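Local coordinates for protein subtilase cytotoxin subunit A (Escherichia coli, PDB 2IY9) that cleaves the host endoplasmic reticulum chaperone BiP as the subtilisin-like serine protease subunit of an AB5 toxin, triggering ER stress and cell death, at residues I30-T36 / L321-I327; P199-P204 / P214-V218; V281-M285 / L297-L301. All blocks are in the same frame, centred on the assembly; numbering follows the deposited sequence.

Three contacts show how one subtilisin-like domain is joined on both sides of its parallel sheet. Contact 3, between two helices, lies between the others: its centre is about 11 Å from that of contact 1 and about 16 Å from that of contact 2, and it touches both. Leu301 meets Leu321, and Ala284 meets Ile327, of contact 1, while Leu282 and Leu301 meet Ile216 of contact 2, where Lys298 NZ also lies 2.8 Å from Val215 O. Contacts 1 and 2 do not touch. Contact 2 comes nearest the charge relay system, the side chains of Pro199 and Ala200 being about 11 Å from those of Asp52 and Ser272 respectively; contacts 1 and 3 lie away from it.

Contact 1 of 3, residues I30-T36 / L321-I327; sequences IGLTETT and LNAEKAI
With chi1 at 74°, CG1 of Ile30 sits between its own backbone N and carbonyl carbon, and the extended chi2 of 169° carries CD1 on to meet Ala323 CB at 3.7 Å and Leu321 CD2 at 3.9 Å. Thr36 divides its two branches by a chi1 of -67°: the methyl CG2, opposite the backbone N, crosses Ile327 at roughly a right angle and reaches its CD1 at 3.7 Å, while OG1 turns to Glu324 and Gly31. Leu32 CD1 touches both Ala323 CB and Ile327 CD1, closing a small apolar patch.

The polar half of the contact centres on Ile30 O, which accepts two bonds in its carbonyl plane at the start of helix 323-331. Ala323 N binds it at 2.8 Å and Glu324 N, straighter but longer, at 3.3 Å. Asn322, the N-cap of this helix, accepts from Lys325 N through OD1, so two of the first-turn amides find an acceptor in the other segment and a third in the cap. Gly31 ends helix 25-30 in a Schellman motif; with no side chain on Gly31, Glu324 can pack close against it, its CB 3.3 Å from Gly31 O. Thr36 OG1 donates to that oxygen at 2.8 Å, nearly along the C=O axis, and receives a proton from a water that also donates to Glu324 O.

One helix end thus meets one helix start where the A2 region begins, the part of the toxin that enters the SubB pore. Leu321 and Ala323 rest on Val281 of helix 271-288, Ile327 on Ala284 of the same helix, and Ile30 on Pro252 of strand 249-252.

Contact 2 of 3, residues P199-P204 / P214-V218; sequences PAAYHP and PVIRV
The Tyr202 ring and the Arg217 guanidinium have planes only 20° apart, but they meet obliquely, with Tyr202 CD2 3.5 Å from Arg217 NH2. Pro204 CD covers one face of the tyrosine ring, 3.7 Å above the plane and over its centre. Val215 CB lies on one face of the guanidinium, offset toward its rim, while the carbonyl oxygens of Ala200 and Tyr202 occupy its edge.

Those two oxygens receive the bonds that hold the loop to the strand. Arg217 NE donates to Ala200 O at 2.9 Å, close to the guanidinium plane, and makes a second, weak bond to Tyr202 O. Arg217 NH2 reaches Tyr202 O at 2.8 Å from above the carbonyl plane, 52° out of it. A chi1 of -60° sets Arg217 CG beside Ala200 CB at 4.1 Å, and the extended chain from CG to NE carries the head group on to the loop.

In the subtilisin fold, strand 215-221 is an inner strand of the parallel sheet, here hydrogen-bonded to strands 176-180 and 249-252. The loop 199-204 belongs to the connection from strand 176-180 through helix 207-211, and its type I turn from Pro199 to Tyr202 follows a cis peptide bond before Pro199. This turn presents both carbonyls to Arg217.

Beside these bonds Val215 CG2 makes an apolar contact with Tyr202 CD2 at 4.0 Å; its other methyl, CG1, packs 3.9 Å from the carbonyl oxygen of Pro199. Within the buried guanidinium, NH1 forms a salt bridge to Asp248, and NH2, besides its loop bond, one to Asp213, two carboxylates that probably balance the positive charge.

Contact 3 of 3, residues V281-M285 / L297-L301; sequences VLAAM and LKRTL
Met285 buries more surface in this contact than any other residue, and its terminal methyl CE rests on the facing helix, 3.8 Å from the backbone oxygen Leu297 O and 3.9 Å from the methyl Thr300 CG2. A bend at chi3 (66°) turns CE onto that surface, while SD, one atom back, lies 4.3 Å from Leu301 CD1. The base of the same side chain is covered as well, because Leu297 CD2 meets Met285 CB at 3.9 Å. Thr300 runs alongside Met285 in the opposing sense, giving its methyl to the contact while its hydroxyl is bonded to Glu296 O one turn back.

One turn earlier on helix 271-288, Leu282 CD2 fits between Leu297 and Leu301, touching Leu301 CD2 at 4.2 Å. Val281 CG1 reaches Leu301 CD1, also at 4.2 Å, so that Leu301 receives a methyl each from Val281 and Leu282 and the sulfur of Met285. No hydrogen bond crosses between the segments, whose axes come no closer than 11.0 Å and make an angle of 118°.

Further out, Leu282 and Leu301 press on Ile216 of strand 215-221, while Leu297 rests on Leu176 of strand 176-180. Phe330 of helix 323-331 touches Met285 and Leu297, and Leu321 covers Val281 and Leu301. Lys298, turned the other way, ties its helix around the start of strand 215-221 through bonds from NZ to Val215 O and Asp213 O. In this layered alpha/beta build of subtilases, helix 271-288, whose first turn carries the assigned charge-relay Ser272, and helix 294-304 both pack on the parallel sheet, with helix 323-331 against them.

Contact 1 of 3, residues I30-T36 / L321-I327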
ATOM      1  N   ILE A  30       8.654  -9.492  10.050  1.00 27.03           N
ATOM      2  CA  ILE A  30       8.319  -9.935   8.695  1.00 27.31           C
ATOM      3  C   ILE A  30       9.486 -10.550   7.910  1.00 27.67           C
ATOM      4  O   ILE A  30       9.318 -10.945   6.746  1.00 27.38           O
ATOM      5  CB  ILE A  30       7.636  -8.810   7.866  1.00 27.12           C
ATOM      6  CG1 ILE A  30       8.648  -7.742   7.440  1.00 26.59           C
ATOM      7  CG2 ILE A  30       6.491  -8.214   8.646  1.00 26.61           C
ATOM      8  CD1 ILE A  30       8.117  -6.751   6.418  1.00 27.40           C
ATOM      9  N   GLY A  31      10.652 -10.654   8.544  1.00 28.25           N
ATOM     10  CA  GLY A  31      11.807 -11.305   7.919  1.00 29.23           C
ATOM     11  C   GLY A  31      12.540 -10.406   6.931  1.00 30.11           C
ATOM     12  O   GLY A  31      13.156 -10.888   5.965  1.00 30.08           O
ATOM     13  N   LEU A  32      12.484  -9.102   7.180  1.00 30.49           N
ATOM     14  CA  LEU A  32      13.164  -8.126   6.332  1.00 32.29           C
ATOM     15  C   LEU A  32      14.576  -7.945   6.870  1.00 32.48           C
ATOM     16  O   LEU A  32      14.923  -6.897   7.411  1.00 32.70           O
ATOM     17  CB  LEU A  32      12.387  -6.797   6.294  1.00 32.36           C
ATOM     18  CG  LEU A  32      12.540  -5.823   5.115  1.00 34.23           C
ATOM     19  CD1 LEU A  32      11.979  -6.406   3.831  1.00 34.52           C
ATOM     20  CD2 LEU A  32      11.829  -4.505   5.439  1.00 32.76           C
ATOM     21  N   THR A  33      15.359  -9.011   6.729  1.00 33.11           N
ATOM     22  CA  THR A  33      16.722  -9.106   7.228  1.00 33.81           C
ATOM     23  C   THR A  33      17.721  -8.681   6.159  1.00 34.48           C
ATOM     24  O   THR A  33      17.368  -8.498   4.992  1.00 33.93           O
ATOM     25  CB  THR A  33      17.059 -10.563   7.630  1.00 33.83           C
ATOM     26  OG1 THR A  33      16.993 -11.412   6.470  1.00 33.67           O
ATOM     27  CG2 THR A  33      16.099 -11.074   8.708  1.00 33.53           C
ATOM     28  N   GLU A  34      18.980  -8.566   6.568  1.00 35.46           N
ATOM     29  CA  GLU A  34      20.071  -8.205   5.668  1.00 36.12           C
ATOM     30  C   GLU A  34      20.147  -9.162   4.484  1.00 36.07           C
ATOM     31  O   GLU A  34      20.255  -8.713   3.345  1.00 36.18           O
ATOM     32  CB  GLU A  34      21.406  -8.186   6.421  1.00 36.59           C
ATOM     33  CG  GLU A  34      21.383  -7.396   7.733  1.00 39.37           C
ATOM     34  CD  GLU A  34      20.599  -8.094   8.849  1.00 43.13           C
ATOM     35  OE1 GLU A  34      20.900  -9.271   9.153  1.00 44.59           O
ATOM     36  OE2 GLU A  34      19.680  -7.461   9.425  1.00 44.95           O
ATOM     37  N   THR A  35      20.076 -10.469   4.744  1.00 35.93           N
ATOM     38  CA  THR A  35      20.203 -11.465   3.671  1.00 36.29           C
ATOM     39  C   THR A  35      19.018 -11.438   2.705  1.00 35.81           C
ATOM     40  O   THR A  35      19.179 -11.720   1.517  1.00 35.85           O
ATOM     41  CB  THR A  35      20.425 -12.915   4.192  1.00 36.34           C
ATOM     42  OG1 THR A  35      19.213 -13.431   4.743  1.00 38.85           O
ATOM     43  CG2 THR A  35      21.517 -12.966   5.247  1.00 36.54           C
ATOM     44  N   THR A  36      17.836 -11.110   3.228  1.00 35.58           N
ATOM     45  CA  THR A  36      16.634 -10.917   2.418  1.00 34.95           C
ATOM     46  C   THR A  36      16.867  -9.773   1.438  1.00 35.16           C
ATOM     47  O   THR A  36      16.638  -9.915   0.232  1.00 35.06           O
ATOM     48  CB  THR A  36      15.402 -10.621   3.317  1.00 34.96           C
ATOM     49  OG1 THR A  36      15.098 -11.787   4.088  1.00 34.71           O
ATOM     50  CG2 THR A  36      14.169 -10.240   2.493  1.00 33.06           C
ATOM     51  N   LEU A 321       1.749 -11.092   6.125  1.00 22.47           N
ATOM     52  CA  LEU A 321       2.919 -10.706   5.353  1.00 22.98           C
ATOM     53  C   LEU A 321       4.200 -11.369   5.854  1.00 23.34           C
ATOM     54  O   LEU A 321       4.563 -11.237   7.027  1.00 23.03           O
ATOM     55  CB  LEU A 321       3.077  -9.181   5.384  1.00 22.77           C
ATOM     56  CG  LEU A 321       4.291  -8.615   4.643  1.00 21.91           C
ATOM     57  CD1 LEU A 321       4.179  -8.891   3.147  1.00 22.07           C
ATOM     58  CD2 LEU A 321       4.494  -7.120   4.934  1.00 22.15           C
ATOM     59  N   ASN A 322       4.863 -12.091   4.952  1.00 24.29           N
ATOM     60  CA  ASN A 322       6.189 -12.645   5.206  1.00 25.10           C
ATOM     61  C   ASN A 322       7.098 -12.168   4.083  1.00 25.15           C
ATOM     62  O   ASN A 322       7.043 -12.701   2.970  1.00 25.52           O
ATOM     63  CB  ASN A 322       6.156 -14.180   5.239  1.00 25.15           C
ATOM     64  CG  ASN A 322       7.514 -14.794   5.566  1.00 26.99           C
ATOM     65  OD1 ASN A 322       8.563 -14.155   5.409  1.00 26.59           O
ATOM     66  ND2 ASN A 322       7.495 -16.046   6.030  1.00 26.74           N
ATOM     67  N   ALA A 323       7.896 -11.147   4.381  1.00 25.44           N
ATOM     68  CA  ALA A 323       8.768 -10.501   3.394  1.00 26.04           C
ATOM     69  C   ALA A 323       9.919 -11.396   2.982  1.00 26.43           C
ATOM     70  O   ALA A 323      10.308 -11.396   1.814  1.00 26.30           O
ATOM     71  CB  ALA A 323       9.292  -9.180   3.918  1.00 25.51           C
ATOM     72  N   GLU A 324      10.464 -12.147   3.943  1.00 27.41           N
ATOM     73  CA  GLU A 324      11.575 -13.054   3.672  1.00 28.57           C
ATOM     74  C   GLU A 324      11.185 -14.045   2.583  1.00 28.22           C
ATOM     75  O   GLU A 324      11.895 -14.194   1.587  1.00 28.26           O
ATOM     76  CB  GLU A 324      12.040 -13.785   4.945  1.00 28.73           C
ATOM     77  CG  GLU A 324      13.036 -14.926   4.665  1.00 30.70           C
ATOM     78  CD  GLU A 324      13.420 -15.688   5.917  1.00 31.60           C
ATOM     79  OE1 GLU A 324      12.817 -16.755   6.180  1.00 36.60           O
ATOM     80  OE2 GLU A 324      14.318 -15.216   6.647  1.00 36.40           O
ATOM     81  N   LYS A 325      10.048 -14.706   2.773  1.00 28.03           N
ATOM     82  CA  LYS A 325       9.545 -15.677   1.817  1.00 28.13           C
ATOM     83  C   LYS A 325       9.113 -15.037   0.487  1.00 27.71           C
ATOM     84  O   LYS A 325       9.446 -15.563  -0.574  1.00 27.79           O
ATOM     85  CB  LYS A 325       8.414 -16.501   2.446  1.00 28.60           C
ATOM     86  CG  LYS A 325       7.988 -17.733   1.654  1.00 31.65           C
ATOM     87  CD  LYS A 325       9.038 -18.839   1.680  1.00 37.08           C
ATOM     88  CE  LYS A 325       8.493 -20.137   1.088  1.00 38.27           C
ATOM     89  NZ  LYS A 325       7.753 -19.905  -0.186  1.00 41.02           N
ATOM     90  N   ALA A 326       8.385 -13.917   0.542  1.00 27.13           N
ATOM     91  CA  ALA A 326       7.971 -13.207  -0.676  1.00 27.17           C
ATOM     92  C   ALA A 326       9.158 -12.811  -1.554  1.00 27.09           C
ATOM     93  O   ALA A 326       9.160 -13.067  -2.761  1.00 27.23           O
ATOM     94  CB  ALA A 326       7.133 -11.968  -0.330  1.00 26.49           C
ATOM     95  N   ILE A 327      10.155 -12.184  -0.935  1.00 27.48           N
ATOM     96  CA  ILE A 327      11.311 -11.664  -1.660  1.00 28.09           C
ATOM     97  C   ILE A 327      12.180 -12.827  -2.150  1.00 28.77           C
ATOM     98  O   ILE A 327      12.540 -12.877  -3.327  1.00 28.63           O
ATOM     99  CB  ILE A 327      12.100 -10.614  -0.832  1.00 28.10           C
ATOM    100  CG1 ILE A 327      11.262  -9.329  -0.692  1.00 27.71           C
ATOM    101  CG2 ILE A 327      13.486 -10.326  -1.470  1.00 28.48           C
ATOM    102  CD1 ILE A 327      11.705  -8.383   0.418  1.00 27.27           C
TER
HETATM  103  O   HOH W   1      14.414 -13.558   1.881  1.00 51.88           O

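Contact 2 of 3, residues P199-P204 / P214-V218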
ATOM      1  N   PRO A 199     -10.258   1.897  -3.318  1.00 23.97           N
ATOM      2  CA  PRO A 199     -10.588   0.700  -4.095  1.00 23.54           C
ATOM      3  C   PRO A 199     -10.572  -0.635  -3.353  1.00 22.88           C
ATOM      4  O   PRO A 199     -10.811  -1.661  -3.982  1.00 22.48           O
ATOM      5  CB  PRO A 199      -9.505   0.679  -5.184  1.00 23.46           C
ATOM      6  CG  PRO A 199      -8.328   1.360  -4.555  1.00 23.76           C
ATOM      7  CD  PRO A 199      -8.843   2.285  -3.487  1.00 23.88           C
ATOM      8  N   ALA A 200     -10.309  -0.648  -2.045  1.00 22.71           N
ATOM      9  CA  ALA A 200     -10.370  -1.923  -1.314  1.00 22.72           C
ATOM     10  C   ALA A 200     -11.746  -2.614  -1.474  1.00 22.99           C
ATOM     11  O   ALA A 200     -11.824  -3.841  -1.517  1.00 23.10           O
ATOM     12  CB  ALA A 200     -10.023  -1.735   0.161  1.00 22.41           C
ATOM     13  N   ALA A 201     -12.807  -1.815  -1.609  1.00 22.73           N
ATOM     14  CA  ALA A 201     -14.189  -2.331  -1.694  1.00 23.14           C
ATOM     15  C   ALA A 201     -14.506  -3.045  -3.019  1.00 23.33           C
ATOM     16  O   ALA A 201     -15.558  -3.679  -3.148  1.00 22.99           O
ATOM     17  CB  ALA A 201     -15.178  -1.212  -1.461  1.00 22.86           C
ATOM     18  N   TYR A 202     -13.602  -2.933  -3.996  1.00 23.80           N
ATOM     19  CA  TYR A 202     -13.718  -3.684  -5.234  1.00 23.95           C
ATOM     20  C   TYR A 202     -13.931  -5.148  -4.870  1.00 24.30           C
ATOM     21  O   TYR A 202     -13.151  -5.737  -4.103  1.00 23.45           O
ATOM     22  CB  TYR A 202     -12.471  -3.497  -6.107  1.00 23.73           C
ATOM     23  CG  TYR A 202     -12.518  -4.196  -7.457  1.00 24.49           C
ATOM     24  CD1 TYR A 202     -13.601  -4.018  -8.328  1.00 24.77           C
ATOM     25  CD2 TYR A 202     -11.464  -5.011  -7.874  1.00 23.26           C
ATOM     26  CE1 TYR A 202     -13.638  -4.657  -9.575  1.00 25.35           C
ATOM     27  CE2 TYR A 202     -11.489  -5.652  -9.114  1.00 23.65           C
ATOM     28  CZ  TYR A 202     -12.585  -5.468  -9.955  1.00 24.30           C
ATOM     29  OH  TYR A 202     -12.614  -6.095 -11.175  1.00 24.30           O
ATOM     30  N   HIS A 203     -15.016  -5.718  -5.392  1.00 24.84           N
ATOM     31  CA  HIS A 203     -15.464  -7.051  -4.965  1.00 25.90           C
ATOM     32  C   HIS A 203     -15.931  -7.885  -6.155  1.00 26.10           C
ATOM     33  O   HIS A 203     -17.113  -8.237  -6.248  1.00 26.73           O
ATOM     34  CB  HIS A 203     -16.582  -6.908  -3.932  1.00 25.78           C
ATOM     35  CG  HIS A 203     -16.783  -8.119  -3.073  1.00 26.62           C
ATOM     36  ND1 HIS A 203     -15.838  -8.560  -2.173  1.00 25.59           N
ATOM     37  CD2 HIS A 203     -17.841  -8.955  -2.945  1.00 26.58           C
ATOM     38  CE1 HIS A 203     -16.293  -9.630  -1.546  1.00 26.52           C
ATOM     39  NE2 HIS A 203     -17.507  -9.890  -1.994  1.00 26.83           N
ATOM     40  N   PRO A 204     -14.996  -8.236  -7.053  1.00 26.87           N
ATOM     41  CA  PRO A 204     -15.388  -8.905  -8.296  1.00 26.67           C
ATOM     42  C   PRO A 204     -16.051 -10.250  -8.020  1.00 27.21           C
ATOM     43  O   PRO A 204     -15.662 -10.963  -7.080  1.00 26.58           O
ATOM     44  CB  PRO A 204     -14.057  -9.102  -9.033  1.00 26.67           C
ATOM     45  CG  PRO A 204     -12.999  -8.967  -7.998  1.00 26.16           C
ATOM     46  CD  PRO A 204     -13.534  -8.050  -6.956  1.00 26.42           C
ATOM     47  N   PRO A 214      -6.407  -6.750  -9.706  1.00 22.63           N
ATOM     48  CA  PRO A 214      -5.134  -6.061  -9.470  1.00 22.40           C
ATOM     49  C   PRO A 214      -5.019  -5.378  -8.093  1.00 21.87           C
ATOM     50  O   PRO A 214      -3.998  -4.768  -7.803  1.00 21.51           O
ATOM     51  CB  PRO A 214      -5.134  -4.997 -10.556  1.00 22.62           C
ATOM     52  CG  PRO A 214      -6.567  -4.580 -10.637  1.00 22.25           C
ATOM     53  CD  PRO A 214      -7.377  -5.853 -10.372  1.00 22.74           C
ATOM     54  N   VAL A 215      -6.060  -5.489  -7.267  1.00 21.87           N
ATOM     55  CA  VAL A 215      -6.079  -4.884  -5.925  1.00 21.50           C
ATOM     56  C   VAL A 215      -5.602  -5.895  -4.864  1.00 21.56           C
ATOM     57  O   VAL A 215      -6.030  -7.042  -4.862  1.00 20.46           O
ATOM     58  CB  VAL A 215      -7.496  -4.360  -5.561  1.00 22.20           C
ATOM     59  CG1 VAL A 215      -7.511  -3.671  -4.171  1.00 21.32           C
ATOM     60  CG2 VAL A 215      -8.017  -3.385  -6.636  1.00 23.34           C
ATOM     61  N   ILE A 216      -4.726  -5.439  -3.966  1.00 21.26           N
ATOM     62  CA  ILE A 216      -4.311  -6.190  -2.789  1.00 21.51           C
ATOM     63  C   ILE A 216      -4.775  -5.401  -1.565  1.00 21.31           C
ATOM     64  O   ILE A 216      -4.316  -4.280  -1.327  1.00 21.34           O
ATOM     65  CB  ILE A 216      -2.777  -6.422  -2.756  1.00 21.62           C
ATOM     66  CG1 ILE A 216      -2.348  -7.278  -3.956  1.00 22.62           C
ATOM     67  CG2 ILE A 216      -2.361  -7.118  -1.454  1.00 21.00           C
ATOM     68  CD1 ILE A 216      -0.835  -7.333  -4.155  1.00 22.32           C
ATOM     69  N   ARG A 217      -5.725  -5.979  -0.836  1.00 21.26           N
ATOM     70  CA  ARG A 217      -6.435  -5.298   0.257  1.00 21.19           C
ATOM     71  C   ARG A 217      -5.756  -5.651   1.567  1.00 20.97           C
ATOM     72  O   ARG A 217      -5.641  -6.820   1.907  1.00 21.34           O
ATOM     73  CB  ARG A 217      -7.905  -5.750   0.309  1.00 20.80           C
ATOM     74  CG  ARG A 217      -8.691  -5.456  -0.968  1.00 21.19           C
ATOM     75  CD  ARG A 217      -9.845  -6.454  -1.195  1.00 22.32           C
ATOM     76  NE  ARG A 217     -10.423  -6.228  -2.522  1.00 23.12           N
ATOM     77  CZ  ARG A 217      -9.972  -6.797  -3.632  1.00 24.03           C
ATOM     78  NH1 ARG A 217      -8.964  -7.669  -3.572  1.00 22.94           N
ATOM     79  NH2 ARG A 217     -10.539  -6.517  -4.801  1.00 22.97           N
ATOM     80  N   VAL A 218      -5.314  -4.630   2.294  1.00 21.09           N
ATOM     81  CA  VAL A 218      -4.424  -4.822   3.431  1.00 20.68           C
ATOM     82  C   VAL A 218      -5.087  -4.429   4.767  1.00 20.61           C
ATOM     83  O   VAL A 218      -5.603  -3.317   4.907  1.00 20.57           O
ATOM     84  CB  VAL A 218      -3.092  -4.035   3.227  1.00 21.10           C
ATOM     85  CG1 VAL A 218      -2.160  -4.193   4.447  1.00 20.68           C
ATOM     86  CG2 VAL A 218      -2.363  -4.491   1.937  1.00 20.22           C
TER

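Contact 3 of 3, residues V281-M285 / L297-L301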
ATOM      1  N   VAL A 281       7.414  -4.034   0.321  1.00 21.62           N
ATOM      2  CA  VAL A 281       7.803  -5.421   0.042  1.00 21.58           C
ATOM      3  C   VAL A 281       7.599  -5.704  -1.450  1.00 21.35           C
ATOM      4  O   VAL A 281       8.478  -6.243  -2.099  1.00 21.01           O
ATOM      5  CB  VAL A 281       7.034  -6.436   0.923  1.00 21.56           C
ATOM      6  CG1 VAL A 281       7.381  -7.890   0.524  1.00 23.43           C
ATOM      7  CG2 VAL A 281       7.327  -6.178   2.419  1.00 21.86           C
ATOM      8  N   LEU A 282       6.453  -5.317  -1.994  1.00 21.70           N
ATOM      9  CA  LEU A 282       6.229  -5.482  -3.425  1.00 22.13           C
ATOM     10  C   LEU A 282       7.263  -4.711  -4.257  1.00 22.34           C
ATOM     11  O   LEU A 282       7.728  -5.214  -5.285  1.00 22.68           O
ATOM     12  CB  LEU A 282       4.803  -5.098  -3.813  1.00 22.56           C
ATOM     13  CG  LEU A 282       3.685  -6.087  -3.475  1.00 22.40           C
ATOM     14  CD1 LEU A 282       2.327  -5.336  -3.507  1.00 22.88           C
ATOM     15  CD2 LEU A 282       3.662  -7.275  -4.424  1.00 22.99           C
ATOM     16  N   ALA A 283       7.645  -3.521  -3.799  1.00 22.33           N
ATOM     17  CA  ALA A 283       8.700  -2.740  -4.474  1.00 22.17           C
ATOM     18  C   ALA A 283      10.013  -3.523  -4.535  1.00 22.44           C
ATOM     19  O   ALA A 283      10.655  -3.589  -5.589  1.00 22.77           O
ATOM     20  CB  ALA A 283       8.909  -1.395  -3.788  1.00 22.10           C
ATOM     21  N   ALA A 284      10.394  -4.114  -3.402  1.00 22.24           N
ATOM     22  CA  ALA A 284      11.602  -4.918  -3.291  1.00 22.96           C
ATOM     23  C   ALA A 284      11.573  -6.106  -4.254  1.00 23.24           C
ATOM     24  O   ALA A 284      12.557  -6.385  -4.930  1.00 23.76           O
ATOM     25  CB  ALA A 284      11.787  -5.394  -1.854  1.00 22.84           C
ATOM     26  N   MET A 285      10.438  -6.802  -4.312  1.00 23.37           N
ATOM     27  CA  MET A 285      10.249  -7.891  -5.267  1.00 23.08           C
ATOM     28  C   MET A 285      10.402  -7.417  -6.716  1.00 23.69           C
ATOM     29  O   MET A 285      11.112  -8.050  -7.517  1.00 23.54           O
ATOM     30  CB  MET A 285       8.875  -8.519  -5.081  1.00 23.00           C
ATOM     31  CG  MET A 285       8.649  -9.119  -3.703  1.00 22.76           C
ATOM     32  SD  MET A 285       6.926  -9.501  -3.384  1.00 23.12           S
ATOM     33  CE  MET A 285       6.559 -10.808  -4.541  1.00 23.98           C
ATOM     34  N   LEU A 297       3.329 -11.263  -9.359  1.00 26.55           N
ATOM     35  CA  LEU A 297       3.679 -10.524  -8.142  1.00 25.39           C
ATOM     36  C   LEU A 297       2.655 -10.766  -7.036  1.00 24.98           C
ATOM     37  O   LEU A 297       3.022 -11.124  -5.913  1.00 24.06           O
ATOM     38  CB  LEU A 297       3.806  -9.026  -8.433  1.00 25.60           C
ATOM     39  CG  LEU A 297       5.158  -8.552  -8.976  1.00 26.35           C
ATOM     40  CD1 LEU A 297       4.991  -7.204  -9.675  1.00 26.92           C
ATOM     41  CD2 LEU A 297       6.167  -8.443  -7.835  1.00 27.27           C
ATOM     42  N   LYS A 298       1.369 -10.592  -7.362  1.00 24.55           N
ATOM     43  CA  LYS A 298       0.302 -10.791  -6.379  1.00 24.23           C
ATOM     44  C   LYS A 298       0.295 -12.223  -5.829  1.00 24.46           C
ATOM     45  O   LYS A 298       0.259 -12.420  -4.607  1.00 23.93           O
ATOM     46  CB  LYS A 298      -1.064 -10.438  -6.963  1.00 24.70           C
ATOM     47  CG  LYS A 298      -2.224 -10.640  -5.981  1.00 24.60           C
ATOM     48  CD  LYS A 298      -3.507  -9.949  -6.456  1.00 24.84           C
ATOM     49  CE  LYS A 298      -4.651 -10.269  -5.508  1.00 23.68           C
ATOM     50  NZ  LYS A 298      -5.901  -9.610  -5.947  1.00 21.91           N
ATOM     51  N   ARG A 299       0.332 -13.202  -6.733  1.00 23.64           N
ATOM     52  CA  ARG A 299       0.398 -14.616  -6.356  1.00 25.07           C
ATOM     53  C   ARG A 299       1.584 -14.928  -5.432  1.00 24.29           C
ATOM     54  O   ARG A 299       1.412 -15.563  -4.398  1.00 23.70           O
ATOM     55  CB  ARG A 299       0.451 -15.507  -7.615  1.00 24.93           C
ATOM     56  CG  ARG A 299       0.462 -17.005  -7.326  1.00 26.76           C
ATOM     57  CD  ARG A 299       0.542 -17.837  -8.615  1.00 27.98           C
ATOM     58  NE  ARG A 299       1.792 -17.607  -9.348  1.00 34.58           N
ATOM     59  CZ  ARG A 299       1.885 -17.004 -10.538  1.00 37.41           C
ATOM     60  NH1 ARG A 299       0.804 -16.562 -11.171  1.00 38.66           N
ATOM     61  NH2 ARG A 299       3.074 -16.852 -11.107  1.00 39.30           N
ATOM     62  N   THR A 300       2.787 -14.488  -5.798  1.00 23.94           N
ATOM     63  CA  THR A 300       3.947 -14.772  -4.957  1.00 23.69           C
ATOM     64  C   THR A 300       3.784 -14.146  -3.570  1.00 23.28           C
ATOM     65  O   THR A 300       4.069 -14.791  -2.568  1.00 23.29           O
ATOM     66  CB  THR A 300       5.273 -14.365  -5.622  1.00 23.91           C
ATOM     67  OG1 THR A 300       5.421 -15.086  -6.853  1.00 24.60           O
ATOM     68  CG2 THR A 300       6.464 -14.690  -4.709  1.00 24.62           C
ATOM     69  N   LEU A 301       3.296 -12.910  -3.504  1.00 22.88           N
ATOM     70  CA  LEU A 301       3.038 -12.271  -2.205  1.00 22.89           C
ATOM     71  C   LEU A 301       2.077 -13.090  -1.343  1.00 23.28           C
ATOM     72  O   LEU A 301       2.362 -13.371  -0.174  1.00 23.27           O
ATOM     73  CB  LEU A 301       2.477 -10.860  -2.381  1.00 22.88           C
ATOM     74  CG  LEU A 301       2.324 -10.080  -1.059  1.00 23.11           C
ATOM     75  CD1 LEU A 301       3.690  -9.603  -0.543  1.00 23.73           C
ATOM     76  CD2 LEU A 301       1.383  -8.903  -1.250  1.00 21.63           C
TER